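Local coordinates for ubiquitin-like-conjugating enzyme ATG10 (Saccharomyces cerevisiae, PDB 4EBR), which acts as an E2-like enzyme of autophagy, catalysing the conjugation of the ubiquitin-like protein ATG12 to ATG5, at residues A[28-33]-A[41-46]; A[65-70]-A[80-85]. All coordinates share one frame; numbering follows the deposited sequence.

Contacts 1 and 2 are consecutive antiparallel hairpins of one sheet: strand 28-33 with 40-44, then strand 63-72 with 77-90, following one another along the chain. Their centres lie about 10 Å apart, and the seam between them is formed by strands 40-44 and 63-72, where Leu42 N approaches Leu67 O at 2.7 Å and Leu44 N approaches Ile65 O at 3.0 Å, both probable hydrogen bonds. Charges cross the same seam, since Arg43 of contact 1 pairs with Glu66 of contact 2. Contact 1 lies away from the active site and the metal; in contact 2 the side chain of Leu80 comes within about 10 Å of that of Cys135, the thioester-forming residue, and about 12 Å of a bound mercury ion.

Contact 1. Residues A[28-33]-A[41-46]; sequences CQDVHL and LLRLIP
Asp30 and Arg43 sit opposite each other in a hydrogen-bonded pair of two nearly antiparallel strands, whose axes approach to 4.9 Å at 169°. Backbone bonds set the register. Arg43 N donates to Asp30 O at 2.9 Å, and His32 and Leu41 exchange two bonds, one of them from Leu41 N to His32 O at 2.8 Å. At the other end Arg43 O receives Asp30 N at 3.3 Å and, weakly, Gln29 N. Two residues thus face one, and the register shifts by one between Cys28 and Asp30: a classic beta bulge.

Charge reinforces the pairing. With CG of Asp30 between its backbone N and carbonyl carbon (chi1 63°), the carboxylate leans over the Arg43 chain, and OD1 takes NH1 at 3.2 Å from its syn side, well out of the carboxylate plane. His32 NE2 lies near the guanidinium edge at 3.7 Å from Arg43 NH1, the two planes 80° apart, while Leu41 CD2 covers one guanidinium face.

Apolar contacts fill the reverse face. Leu42 lies alongside Val31 and its CD2 touches both methyls, 3.8 Å from CG1, and also meets Cys28 SG. Beyond the bulge, Gln29 CG touches Ile45 CG2 at 3.7 Å, and its amide end crosses the Pro46 ring near CD.

The hairpin forms one side of the sheet. Strand 63-72 flanks strand 40-44 on the side away from 28-33, and the side chains of Leu42 and Leu44 touch it; in helix 6-18 Tyr17 touches Val31 and Leu33, and Leu13 touches Leu33.

Contact 2. Residues A[65-70]-A[80-85]; sequences IELYLT and LLLRIW
Ile65 opens the pairing against Ile84, their CG1 atoms 3.8 Å apart and the two side chains running side by side; its CG2 leans obliquely onto Leu82 CD1. The strands are antiparallel at 163°, with axes 4.6 Å apart.

Glu66 is the polar centre. Its backbone pairs with Arg83, Glu66 N to Arg83 O being 2.8 Å. The side chain, extended beyond CG, lies alongside that of Arg83, and OE2 meets Arg83 NE at 2.9 Å nearly along the C-O bond direction, with a weaker bond from NH2: one carboxylate oxygen takes two donors of one guanidinium. The other oxygen, OE1, receives Trp85 NE1 at 3.2 Å. OE1 lies in the indole plane, but the N-H comes from above the carboxylate, the two planes being 89° apart. Trp85 CZ2 lies over one guanidinium face of Arg83, offset toward its rim, so Glu66, Arg83 and Trp85 pack together. With Arg43 as a second positive neighbour, the buried carboxylate is probably kept ionised.

Leu67 returns to the apolar face, where CB touches Leu80 CD1 at 3.9 Å and CD2 faces Leu82 CD1. Tyr68 N donates to Leu81 O at 2.7 Å, and Leu81 N answers to Tyr68 O, while their CB atoms pack together. Leu69 CD1 ends the apolar face, 4.2 Å from Leu80 CD1, and Thr70 CG2 lies over one face of the Tyr68 ring, toward its rim.

This hairpin lies in the middle of the sheet. Helix 152-164 packs on the leucine face, Trp155 reaching Leu69 and Leu80 and Ile160 reaching Leu67 and Leu69; strands 119-124 and 127-131 meet Tyr68 and Leu81 on the other.

Contact 1. Residues A[28-33]-A[41-46]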
# COMPACT_ATOMS: atom_id res chain seq x y z
N CYS A 28 3.25 13.68 22.84
CA CYS A 28 2.31 14.21 21.86
C CYS A 28 2.09 15.71 21.95
O CYS A 28 1.47 16.19 22.90
CB CYS A 28 0.97 13.49 21.96
SG CYS A 28 -0.14 13.90 20.60
N GLN A 29 2.58 16.44 20.96
CA GLN A 29 2.33 17.88 20.86
C GLN A 29 0.86 18.17 20.60
O GLN A 29 0.25 18.92 21.36
CB GLN A 29 3.18 18.50 19.75
CG GLN A 29 4.48 19.13 20.22
CD GLN A 29 5.17 19.92 19.11
OE1 GLN A 29 4.68 19.96 17.97
NE2 GLN A 29 6.30 20.54 19.43
N ASP A 30 0.30 17.60 19.54
CA ASP A 30 -1.11 17.85 19.22
C ASP A 30 -1.85 16.72 18.48
O ASP A 30 -1.24 15.90 17.80
CB ASP A 30 -1.30 19.20 18.51
CG ASP A 30 -0.60 19.25 17.17
OD1 ASP A 30 -0.99 18.48 16.26
OD2 ASP A 30 0.33 20.08 17.01
N VAL A 31 -3.17 16.71 18.65
CA VAL A 31 -4.05 15.66 18.15
C VAL A 31 -5.15 16.31 17.33
O VAL A 31 -5.79 17.25 17.79
CB VAL A 31 -4.74 14.93 19.33
CG1 VAL A 31 -5.54 13.76 18.84
CG2 VAL A 31 -3.72 14.49 20.38
N HIS A 32 -5.41 15.82 16.13
CA HIS A 32 -6.47 16.40 15.32
C HIS A 32 -7.29 15.33 14.67
O HIS A 32 -6.73 14.49 13.96
CB HIS A 32 -5.90 17.25 14.20
CG HIS A 32 -5.25 18.50 14.67
ND1 HIS A 32 -5.88 19.72 14.65
CD2 HIS A 32 -4.01 18.73 15.16
CE1 HIS A 32 -5.06 20.65 15.11
NE2 HIS A 32 -3.92 20.07 15.43
N LEU A 33 -8.60 15.39 14.82
CA LEU A 33 -9.48 14.46 14.12
C LEU A 33 -9.98 15.10 12.83
O LEU A 33 -10.53 16.20 12.85
CB LEU A 33 -10.66 14.06 15.01
CG LEU A 33 -11.04 12.58 15.01
CD1 LEU A 33 -9.80 11.70 15.09
CD2 LEU A 33 -11.99 12.27 16.16
N LEU A 41 -4.59 12.86 13.24
CA LEU A 41 -3.23 13.32 13.07
C LEU A 41 -2.55 13.51 14.42
O LEU A 41 -3.06 14.21 15.30
CB LEU A 41 -3.18 14.62 12.28
CG LEU A 41 -1.75 15.14 12.21
CD1 LEU A 41 -0.86 14.17 11.44
CD2 LEU A 41 -1.69 16.53 11.59
N LEU A 42 -1.40 12.86 14.58
CA LEU A 42 -0.62 13.02 15.79
C LEU A 42 0.67 13.72 15.45
O LEU A 42 1.45 13.25 14.62
CB LEU A 42 -0.34 11.65 16.43
CG LEU A 42 -1.60 10.98 16.99
CD1 LEU A 42 -1.28 9.71 17.76
CD2 LEU A 42 -2.33 11.96 17.88
N ARG A 43 0.90 14.87 16.08
CA ARG A 43 2.20 15.50 15.97
C ARG A 43 2.93 15.21 17.26
O ARG A 43 2.36 15.35 18.34
CB ARG A 43 2.08 17.00 15.73
CG ARG A 43 1.45 17.34 14.39
CD ARG A 43 1.75 18.76 13.98
NE ARG A 43 1.25 19.05 12.63
CZ ARG A 43 0.02 19.48 12.36
NH1 ARG A 43 -0.87 19.68 13.35
NH2 ARG A 43 -0.33 19.72 11.10
N LEU A 44 4.18 14.78 17.14
CA LEU A 44 4.93 14.40 18.32
C LEU A 44 5.96 15.44 18.72
O LEU A 44 6.47 16.17 17.89
CB LEU A 44 5.61 13.06 18.11
CG LEU A 44 4.66 11.89 17.94
CD1 LEU A 44 5.44 10.59 17.91
CD2 LEU A 44 3.60 11.86 19.03
N ILE A 45 6.25 15.47 20.02
CA ILE A 45 7.22 16.40 20.59
C ILE A 45 8.63 16.13 20.06
O ILE A 45 9.01 14.99 19.82
CB ILE A 45 7.24 16.31 22.12
CG1 ILE A 45 7.64 14.91 22.58
CG2 ILE A 45 5.88 16.70 22.70
CD1 ILE A 45 7.90 14.80 24.07
N PRO A 46 9.38 17.21 19.87
CA PRO A 46 10.72 17.14 19.28
C PRO A 46 11.55 15.99 19.87
O PRO A 46 11.57 15.80 21.08
CB PRO A 46 11.33 18.50 19.64
CG PRO A 46 10.17 19.42 19.64
CD PRO A 46 9.02 18.60 20.24

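Contact 2. Residues A[65-70]-A[80-85]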
# COMPACT_ATOMS: atom_id res chain seq x y z
N ILE A 65 7.96 14.17 14.36
CA ILE A 65 7.35 13.01 13.74
C ILE A 65 5.87 13.29 13.61
O ILE A 65 5.25 13.84 14.52
CB ILE A 65 7.59 11.74 14.62
CG1 ILE A 65 9.08 11.42 14.64
CG2 ILE A 65 6.85 10.54 14.09
CD1 ILE A 65 9.45 10.24 15.48
N GLU A 66 5.30 12.92 12.47
CA GLU A 66 3.88 13.06 12.31
C GLU A 66 3.27 11.71 11.98
O GLU A 66 3.78 11.00 11.12
CB GLU A 66 3.57 14.09 11.22
CG GLU A 66 4.13 15.46 11.55
CD GLU A 66 3.70 16.57 10.58
OE1 GLU A 66 3.69 17.76 11.01
OE2 GLU A 66 3.39 16.27 9.40
N LEU A 67 2.20 11.36 12.68
CA LEU A 67 1.50 10.11 12.41
C LEU A 67 0.09 10.38 11.96
O LEU A 67 -0.66 11.06 12.67
CB LEU A 67 1.42 9.25 13.67
CG LEU A 67 2.69 8.95 14.43
CD1 LEU A 67 2.34 7.97 15.55
CD2 LEU A 67 3.75 8.37 13.52
N TYR A 68 -0.28 9.86 10.79
CA TYR A 68 -1.67 9.96 10.37
C TYR A 68 -2.31 8.57 10.43
O TYR A 68 -1.90 7.66 9.70
CB TYR A 68 -1.75 10.56 8.98
CG TYR A 68 -3.13 11.06 8.58
CD1 TYR A 68 -4.06 11.46 9.52
CD2 TYR A 68 -3.49 11.13 7.25
CE1 TYR A 68 -5.32 11.91 9.15
CE2 TYR A 68 -4.74 11.59 6.86
CZ TYR A 68 -5.65 11.97 7.81
OH TYR A 68 -6.88 12.42 7.41
N LEU A 69 -3.29 8.40 11.31
CA LEU A 69 -4.00 7.13 11.46
C LEU A 69 -5.21 7.18 10.56
O LEU A 69 -6.10 8.00 10.76
CB LEU A 69 -4.47 6.93 12.89
CG LEU A 69 -3.43 6.62 13.96
CD1 LEU A 69 -2.55 7.82 14.27
CD2 LEU A 69 -4.12 6.14 15.22
N THR A 70 -5.26 6.31 9.57
CA THR A 70 -6.36 6.33 8.63
C THR A 70 -6.88 4.93 8.41
O THR A 70 -6.33 3.95 8.91
CB THR A 70 -5.92 6.85 7.27
OG1 THR A 70 -5.00 5.93 6.70
CG2 THR A 70 -5.21 8.17 7.41
N LEU A 80 -1.16 3.22 9.17
CA LEU A 80 -0.42 4.21 9.91
C LEU A 80 0.50 4.93 8.92
O LEU A 80 1.45 4.35 8.40
CB LEU A 80 0.35 3.58 11.05
CG LEU A 80 1.30 4.58 11.72
CD1 LEU A 80 0.50 5.67 12.38
CD2 LEU A 80 2.18 3.87 12.74
N LEU A 81 0.18 6.19 8.64
CA LEU A 81 0.94 6.99 7.70
C LEU A 81 1.95 7.82 8.47
O LEU A 81 1.65 8.43 9.51
CB LEU A 81 0.02 7.87 6.84
CG LEU A 81 -0.93 7.08 5.94
CD1 LEU A 81 -1.50 7.97 4.87
CD2 LEU A 81 -0.23 5.90 5.29
N LEU A 82 3.16 7.85 7.97
CA LEU A 82 4.24 8.39 8.76
C LEU A 82 5.14 9.33 7.96
O LEU A 82 5.55 9.02 6.83
CB LEU A 82 5.00 7.21 9.37
CG LEU A 82 6.45 7.26 9.79
CD1 LEU A 82 6.69 8.44 10.69
CD2 LEU A 82 6.73 5.98 10.53
N ARG A 83 5.40 10.50 8.52
CA ARG A 83 6.51 11.33 8.04
C ARG A 83 7.27 12.07 9.15
O ARG A 83 6.82 12.14 10.31
CB ARG A 83 6.05 12.28 6.95
CG ARG A 83 5.13 13.31 7.44
CD ARG A 83 4.67 14.13 6.28
NE ARG A 83 3.93 15.28 6.77
CZ ARG A 83 3.71 16.38 6.07
NH1 ARG A 83 4.19 16.48 4.82
NH2 ARG A 83 3.01 17.36 6.63
N ILE A 84 8.46 12.54 8.80
CA ILE A 84 9.37 13.05 9.81
C ILE A 84 10.12 14.28 9.34
O ILE A 84 10.75 14.25 8.29
CB ILE A 84 10.41 11.99 10.21
CG1 ILE A 84 9.74 10.81 10.91
CG2 ILE A 84 11.48 12.61 11.10
CD1 ILE A 84 10.70 9.69 11.32
N TRP A 85 10.06 15.34 10.14
CA TRP A 85 10.82 16.57 9.87
C TRP A 85 12.19 16.48 10.55
O TRP A 85 12.27 16.35 11.76
CB TRP A 85 10.08 17.78 10.41
CG TRP A 85 8.72 17.99 9.82
CD1 TRP A 85 7.53 17.73 10.42
CD2 TRP A 85 8.40 18.50 8.52
NE1 TRP A 85 6.49 18.05 9.57
CE2 TRP A 85 7.00 18.52 8.40
CE3 TRP A 85 9.18 18.93 7.45
CZ2 TRP A 85 6.36 18.96 7.26
CZ3 TRP A 85 8.54 19.38 6.32
CH2 TRP A 85 7.14 19.38 6.23